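Local coordinates for protein salicylaldehyde dehydrogenase NahF (PDB 4JZ6) that probably oxidises salicylaldehyde to salicylate with NAD+ as electron acceptor, as an aldehyde dehydrogenase of the naphthalene degradation pathway, at residues L148-R153 with K487-E492; T381-V386 with I401-R406. All coordinates share one frame; numbering follows the deposited sequence.

Contact 1 of 2, residues L148-R153 with K487-E492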
loop_
_atom_site.group_PDB
_atom_site.type_symbol
_atom_site.label_atom_id
_atom_site.label_comp_id
_atom_site.label_asym_id
_atom_site.label_seq_id
_atom_site.Cartn_x
_atom_site.Cartn_y
_atom_site.Cartn_z
ATOM N N LEU A 148 11.663 14.366 22.529
ATOM C CA LEU A 148 11.455 14.694 21.129
ATOM C C LEU A 148 10.720 13.560 20.456
ATOM O O LEU A 148 11.150 12.411 20.531
ATOM C CB LEU A 148 12.788 14.918 20.429
ATOM C CG LEU A 148 13.045 16.338 19.954
ATOM C CD1 LEU A 148 12.425 17.297 20.938
ATOM C CD2 LEU A 148 14.542 16.571 19.820
ATOM N N SER A 149 9.601 13.876 19.818
ATOM C CA SER A 149 8.923 12.899 18.978
ATOM C C SER A 149 9.002 13.362 17.533
ATOM O O SER A 149 8.751 14.530 17.234
ATOM C CB SER A 149 7.469 12.702 19.402
ATOM O OG SER A 149 6.842 11.731 18.584
ATOM N N MET A 150 9.356 12.449 16.637
ATOM C CA MET A 150 9.567 12.813 15.249
ATOM C C MET A 150 9.371 11.623 14.326
ATOM O O MET A 150 9.367 10.476 14.773
ATOM C CB MET A 150 10.980 13.365 15.062
ATOM C CG MET A 150 12.067 12.302 15.194
ATOM S SD MET A 150 13.737 12.977 15.290
ATOM C CE MET A 150 13.741 13.703 16.932
ATOM N N THR A 151 9.205 11.908 13.038
ATOM C CA THR A 151 9.202 10.870 12.020
ATOM C C THR A 151 10.399 11.042 11.110
ATOM O O THR A 151 10.818 12.163 10.826
ATOM C CB THR A 151 7.956 10.922 11.151
ATOM O OG1 THR A 151 7.863 12.213 10.535
ATOM C CG2 THR A 151 6.726 10.663 11.992
ATOM N N LEU A 152 10.953 9.923 10.660
ATOM C CA LEU A 152 12.060 9.949 9.717
ATOM C C LEU A 152 11.648 9.219 8.449
ATOM O O LEU A 152 10.917 8.224 8.508
ATOM C CB LEU A 152 13.297 9.272 10.313
ATOM C CG LEU A 152 13.871 9.811 11.624
ATOM C CD1 LEU A 152 15.144 9.057 11.998
ATOM C CD2 LEU A 152 14.149 11.293 11.503
ATOM N N ARG A 153 12.098 9.722 7.304
ATOM C CA ARG A 153 11.948 8.983 6.056
ATOM C C ARG A 153 13.304 8.491 5.574
ATOM O O ARG A 153 14.164 9.280 5.187
ATOM C CB ARG A 153 11.235 9.818 5.000
ATOM C CG ARG A 153 9.768 10.033 5.327
ATOM C CD ARG A 153 8.985 10.471 4.115
ATOM N NE ARG A 153 7.555 10.513 4.391
ATOM C CZ ARG A 153 6.752 9.455 4.320
ATOM N NH1 ARG A 153 7.239 8.259 3.986
ATOM N NH2 ARG A 153 5.460 9.594 4.587
ATOM N N LYS A 487 9.636 6.119 9.924
ATOM C CA LYS A 487 9.963 5.665 11.264
ATOM C C LYS A 487 9.555 6.700 12.306
ATOM O O LYS A 487 9.838 7.889 12.163
ATOM C CB LYS A 487 11.458 5.368 11.365
ATOM C CG LYS A 487 11.916 4.992 12.760
ATOM C CD LYS A 487 13.418 4.775 12.794
ATOM C CE LYS A 487 13.821 3.514 12.033
ATOM N NZ LYS A 487 15.308 3.362 11.951
ATOM N N TRP A 488 8.869 6.244 13.346
ATOM C CA TRP A 488 8.522 7.114 14.453
ATOM C C TRP A 488 9.602 6.952 15.501
ATOM O O TRP A 488 9.783 5.861 16.043
ATOM C CB TRP A 488 7.158 6.744 15.034
ATOM C CG TRP A 488 6.816 7.498 16.288
ATOM C CD1 TRP A 488 7.086 8.815 16.560
ATOM C CD2 TRP A 488 6.159 6.975 17.451
ATOM N NE1 TRP A 488 6.626 9.141 17.816
ATOM C CE2 TRP A 488 6.059 8.030 18.385
ATOM C CE3 TRP A 488 5.634 5.721 17.788
ATOM C CZ2 TRP A 488 5.455 7.866 19.632
ATOM C CZ3 TRP A 488 5.037 5.563 19.028
ATOM C CH2 TRP A 488 4.951 6.629 19.932
ATOM N N LEU A 489 10.332 8.034 15.767
ATOM C CA LEU A 489 11.450 7.998 16.708
ATOM C C LEU A 489 11.254 8.967 17.872
ATOM O O LEU A 489 10.837 10.112 17.681
ATOM C CB LEU A 489 12.768 8.298 15.990
ATOM C CG LEU A 489 14.047 8.221 16.828
ATOM C CD1 LEU A 489 15.147 7.506 16.054
ATOM C CD2 LEU A 489 14.502 9.610 17.236
ATOM N N THR A 490 11.559 8.501 19.077
ATOM C CA THR A 490 11.489 9.354 20.249
ATOM C C THR A 490 12.833 9.425 20.939
ATOM O O THR A 490 13.607 8.462 20.912
ATOM C CB THR A 490 10.450 8.853 21.263
ATOM O OG1 THR A 490 10.765 7.505 21.643
ATOM C CG2 THR A 490 9.053 8.907 20.659
ATOM N N ILE A 491 13.110 10.575 21.543
ATOM C CA ILE A 491 14.299 10.735 22.367
ATOM C C ILE A 491 13.846 11.154 23.758
ATOM O O ILE A 491 13.334 12.257 23.950
ATOM C CB ILE A 491 15.272 11.775 21.780
ATOM C CG1 ILE A 491 15.579 11.451 20.316
ATOM C CG2 ILE A 491 16.560 11.807 22.588
ATOM C CD1 ILE A 491 16.496 12.441 19.667
ATOM N N GLU A 492 14.027 10.267 24.727
ATOM C CA GLU A 492 13.360 10.411 26.012
ATOM C C GLU A 492 14.359 10.625 27.136
ATOM O O GLU A 492 15.532 10.270 27.002
ATOM C CB GLU A 492 12.495 9.177 26.273
ATOM C CG GLU A 492 11.537 8.868 25.126
ATOM C CD GLU A 492 10.830 7.535 25.289
ATOM O OE1 GLU A 492 10.652 7.099 26.447
ATOM O OE2 GLU A 492 10.463 6.920 24.261
#

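Contact 2 of 2, residues T381-V386 with I401-R406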
loop_
_atom_site.group_PDB
_atom_site.type_symbol
_atom_site.label_atom_id
_atom_site.label_comp_id
_atom_site.label_asym_id
_atom_site.label_seq_id
_atom_site.Cartn_x
_atom_site.Cartn_y
_atom_site.Cartn_z
ATOM N N THR A 381 -10.003 2.877 -35.712
ATOM C CA THR A 381 -11.360 2.351 -35.672
ATOM C C THR A 381 -12.188 2.957 -34.533
ATOM O O THR A 381 -11.722 3.050 -33.401
ATOM C CB THR A 381 -11.336 0.812 -35.535
ATOM O OG1 THR A 381 -10.560 0.244 -36.599
ATOM C CG2 THR A 381 -12.737 0.236 -35.586
ATOM N N ILE A 382 -13.412 3.373 -34.843
ATOM C CA ILE A 382 -14.345 3.860 -33.830
ATOM C C ILE A 382 -15.656 3.074 -33.893
ATOM O O ILE A 382 -16.259 2.941 -34.963
ATOM C CB ILE A 382 -14.672 5.358 -34.013
ATOM C CG1 ILE A 382 -13.398 6.200 -34.064
ATOM C CG2 ILE A 382 -15.566 5.846 -32.896
ATOM C CD1 ILE A 382 -13.644 7.629 -34.482
ATOM N N LEU A 383 -16.088 2.544 -32.751
ATOM C CA LEU A 383 -17.369 1.849 -32.663
ATOM C C LEU A 383 -18.373 2.732 -31.925
ATOM O O LEU A 383 -18.059 3.301 -30.873
ATOM C CB LEU A 383 -17.217 0.499 -31.957
ATOM C CG LEU A 383 -16.214 -0.483 -32.568
ATOM C CD1 LEU A 383 -16.138 -1.769 -31.763
ATOM C CD2 LEU A 383 -16.598 -0.780 -33.986
ATOM N N ASP A 384 -19.572 2.854 -32.491
ATOM C CA ASP A 384 -20.628 3.676 -31.907
ATOM C C ASP A 384 -21.762 2.792 -31.389
ATOM O O ASP A 384 -21.890 1.636 -31.800
ATOM C CB ASP A 384 -21.177 4.648 -32.952
ATOM C CG ASP A 384 -22.007 5.766 -32.337
ATOM O OD1 ASP A 384 -22.271 5.723 -31.114
ATOM O OD2 ASP A 384 -22.405 6.686 -33.084
ATOM N N HIS A 385 -22.587 3.352 -30.503
ATOM C CA HIS A 385 -23.695 2.623 -29.884
ATOM C C HIS A 385 -23.218 1.356 -29.187
ATOM O O HIS A 385 -23.798 0.282 -29.359
ATOM C CB HIS A 385 -24.775 2.279 -30.907
ATOM C CG HIS A 385 -25.222 3.447 -31.724
ATOM N ND1 HIS A 385 -26.056 4.426 -31.231
ATOM C CD2 HIS A 385 -24.954 3.791 -33.009
ATOM C CE1 HIS A 385 -26.282 5.324 -32.171
ATOM N NE2 HIS A 385 -25.627 4.962 -33.260
ATOM N N VAL A 386 -22.147 1.491 -28.414
ATOM C CA VAL A 386 -21.658 0.402 -27.589
ATOM C C VAL A 386 -22.463 0.359 -26.290
ATOM O O VAL A 386 -22.759 1.395 -25.692
ATOM C CB VAL A 386 -20.149 0.556 -27.320
ATOM C CG1 VAL A 386 -19.683 -0.396 -26.237
ATOM C CG2 VAL A 386 -19.380 0.327 -28.612
ATOM N N ILE A 401 -8.220 1.583 -31.543
ATOM C CA ILE A 401 -9.665 1.433 -31.571
ATOM C C ILE A 401 -10.221 2.076 -30.306
ATOM O O ILE A 401 -9.544 2.108 -29.276
ATOM C CB ILE A 401 -10.081 -0.056 -31.664
ATOM C CG1 ILE A 401 -11.600 -0.191 -31.793
ATOM C CG2 ILE A 401 -9.562 -0.838 -30.474
ATOM C CD1 ILE A 401 -12.087 -1.622 -31.931
ATOM N N THR A 402 -11.432 2.616 -30.395
ATOM C CA THR A 402 -12.082 3.238 -29.250
ATOM C C THR A 402 -13.608 3.190 -29.411
ATOM O O THR A 402 -14.118 3.069 -30.533
ATOM C CB THR A 402 -11.579 4.684 -29.038
ATOM O OG1 THR A 402 -11.892 5.114 -27.708
ATOM C CG2 THR A 402 -12.199 5.635 -30.055
ATOM N N VAL A 403 -14.329 3.267 -28.291
ATOM C CA VAL A 403 -15.782 3.093 -28.307
ATOM C C VAL A 403 -16.574 4.311 -27.827
ATOM O O VAL A 403 -16.144 5.046 -26.932
ATOM C CB VAL A 403 -16.224 1.857 -27.490
ATOM C CG1 VAL A 403 -15.528 0.610 -27.998
ATOM C CG2 VAL A 403 -15.953 2.059 -26.011
ATOM N N VAL A 404 -17.736 4.514 -28.440
ATOM C CA VAL A 404 -18.642 5.583 -28.048
ATOM C C VAL A 404 -19.834 5.017 -27.285
ATOM O O VAL A 404 -20.569 4.172 -27.800
ATOM C CB VAL A 404 -19.172 6.358 -29.270
ATOM C CG1 VAL A 404 -19.875 7.619 -28.827
ATOM C CG2 VAL A 404 -18.037 6.694 -30.214
ATOM N N ILE A 405 -20.015 5.474 -26.049
ATOM C CA ILE A 405 -21.213 5.140 -25.292
ATOM C C ILE A 405 -22.059 6.393 -25.134
ATOM O O ILE A 405 -21.603 7.398 -24.590
ATOM C CB ILE A 405 -20.881 4.586 -23.903
ATOM C CG1 ILE A 405 -19.852 3.458 -24.014
ATOM C CG2 ILE A 405 -22.147 4.099 -23.229
ATOM C CD1 ILE A 405 -19.197 3.099 -22.701
ATOM N N ARG A 406 -23.284 6.338 -25.637
ATOM C CA ARG A 406 -24.181 7.477 -25.557
ATOM C C ARG A 406 -24.942 7.436 -24.241
ATOM O O ARG A 406 -25.225 6.360 -23.710
ATOM C CB ARG A 406 -25.145 7.478 -26.740
ATOM C CG ARG A 406 -24.472 7.765 -28.068
ATOM C CD ARG A 406 -25.277 7.239 -29.236
ATOM N NE ARG A 406 -24.622 7.523 -30.508
ATOM C CZ ARG A 406 -25.058 8.408 -31.398
ATOM N NH1 ARG A 406 -24.385 8.594 -32.527
ATOM N NH2 ARG A 406 -26.170 9.099 -31.172
HETATM O O HOH W 1 -24.275 3.859 -26.525
#

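Contact 1 of 2, residues L148-R153 with K487-E492
Ser-149 and Trp-488 meet through a side-chain hydrogen bond: the indole N-H, on NE1, points at Ser-149 OG 2.7 Å away, almost straight at 166°. The hydroxyl oxygen lies only 4° out of the indole plane, at the ring edge. Both side chains stand anti to their own backbone N (chi1 -179° for the serine), which puts Ser-149 OG beside its carbonyl carbon. Next to this bond, Trp-488 CD1 comes to 3.3 Å from Met-150 O, a carbonyl that already accepts Leu-489 N. The backbones form an antiparallel pair in which Leu-148, Met-150 and Leu-152 each exchange two N-H...O bonds with Ile-491, Leu-489 and Lys-487. Those six side chains share one face of the sheet. There Met-150 and Leu-489 run side by side in the same direction, SD to CD2 4.0 Å, and the bend at the thioether turns Met-150 CE towards Ile-491 CD1, 4.1 Å off. Leu-152 CD1 comes within 4.3 Å of Leu-489 CD1, the other methyl branch. This is the oligomerisation arm of the aldehyde dehydrogenase fold, where strand 139-140 flanks 148-154 and the far edge of 485-491 pairs in parallel with a strand of the second subunit. His-449 of that subunit meets the Trp-488 ring edge-to-face and bonds to Thr-490 OG1, which also reaches Glu-492 OE2. The indole, its N-H taken up by the serine and its ring met by the other chain's histidine, is probably limited in how far it can turn.

Contact 2 of 2, residues T381-V386 with I401-R406
Val-386 pushes its CG2 methyl against Val-403, 3.7 Å from CB, the two side chains crossing at about a right angle. The CG2 of Val-386 is anti to its carbonyl carbon, which aims this branch at the neighbouring strand; its CB lies near Ile-405 CG1. Further back on the same face, Thr-381 and Ile-401 lie side by side, the threonine CB 3.9 Å from CG1 of the isoleucine, and Leu-383 slants across to bring CD1 against Ile-401 CD1. On the other face, Val-404 CG2 fits the corner formed by Ile-382 CG2, 3.7 Å away, and Leu-383 O; helix 311-327 covers Ile-382 with Phe-321 and Thr-325. The strands run parallel, 21° apart, and are neighbours in the seven-stranded sheet of the catalytic domain: 366-369 borders 381-384 and 306-310 borders 401-407. Thr-402 bridges Thr-381 and Leu-383 through its backbone N and O, and Val-404 does the same for Leu-383 and Val-386. At the C-terminal end of the pair, Arg-406 takes hold of Asp-384 side-on in a salt bridge, NE to OD1 3.0 Å and NH1 to OD2 2.8 Å, carboxylate and guanidinium nearly coplanar at 25°. His-385 leans over one face of that guanidinium, its CE1 3.2 Å above the plane and offset toward the rim. An alanine in place of Arg-406 would probably leave the Asp-384 carboxylate without this charged mate and His-385 CE1 without the guanidinium it lies over. Asp-315 gives Arg-406 NH1 a second salt bridge, and a water joins Val-386 O to Arg-406 N.

Contact 1 and contact 2 lie on opposite sides of the chain's centre, 55 Å apart between their own centres and about 37 Å at the nearest atoms, so neither touches the other. Contact 1 joins strands more than 330 residues apart in sequence, and contact 2 falls wholly within that long interval. The first, 35 Å from the chain's centre, belongs to the dimer-forming arm; the second, 25 Å from it, is touched by no other chain of the assembly. Both lie away from the salicylaldehyde pocket with Cys-301 and from Glu-267, the predicted active-site residue. The connection between 381-386 and 401-406 does, however, carry the family's Glu-Glu-Thr-Phe-Gly-Pro sequence.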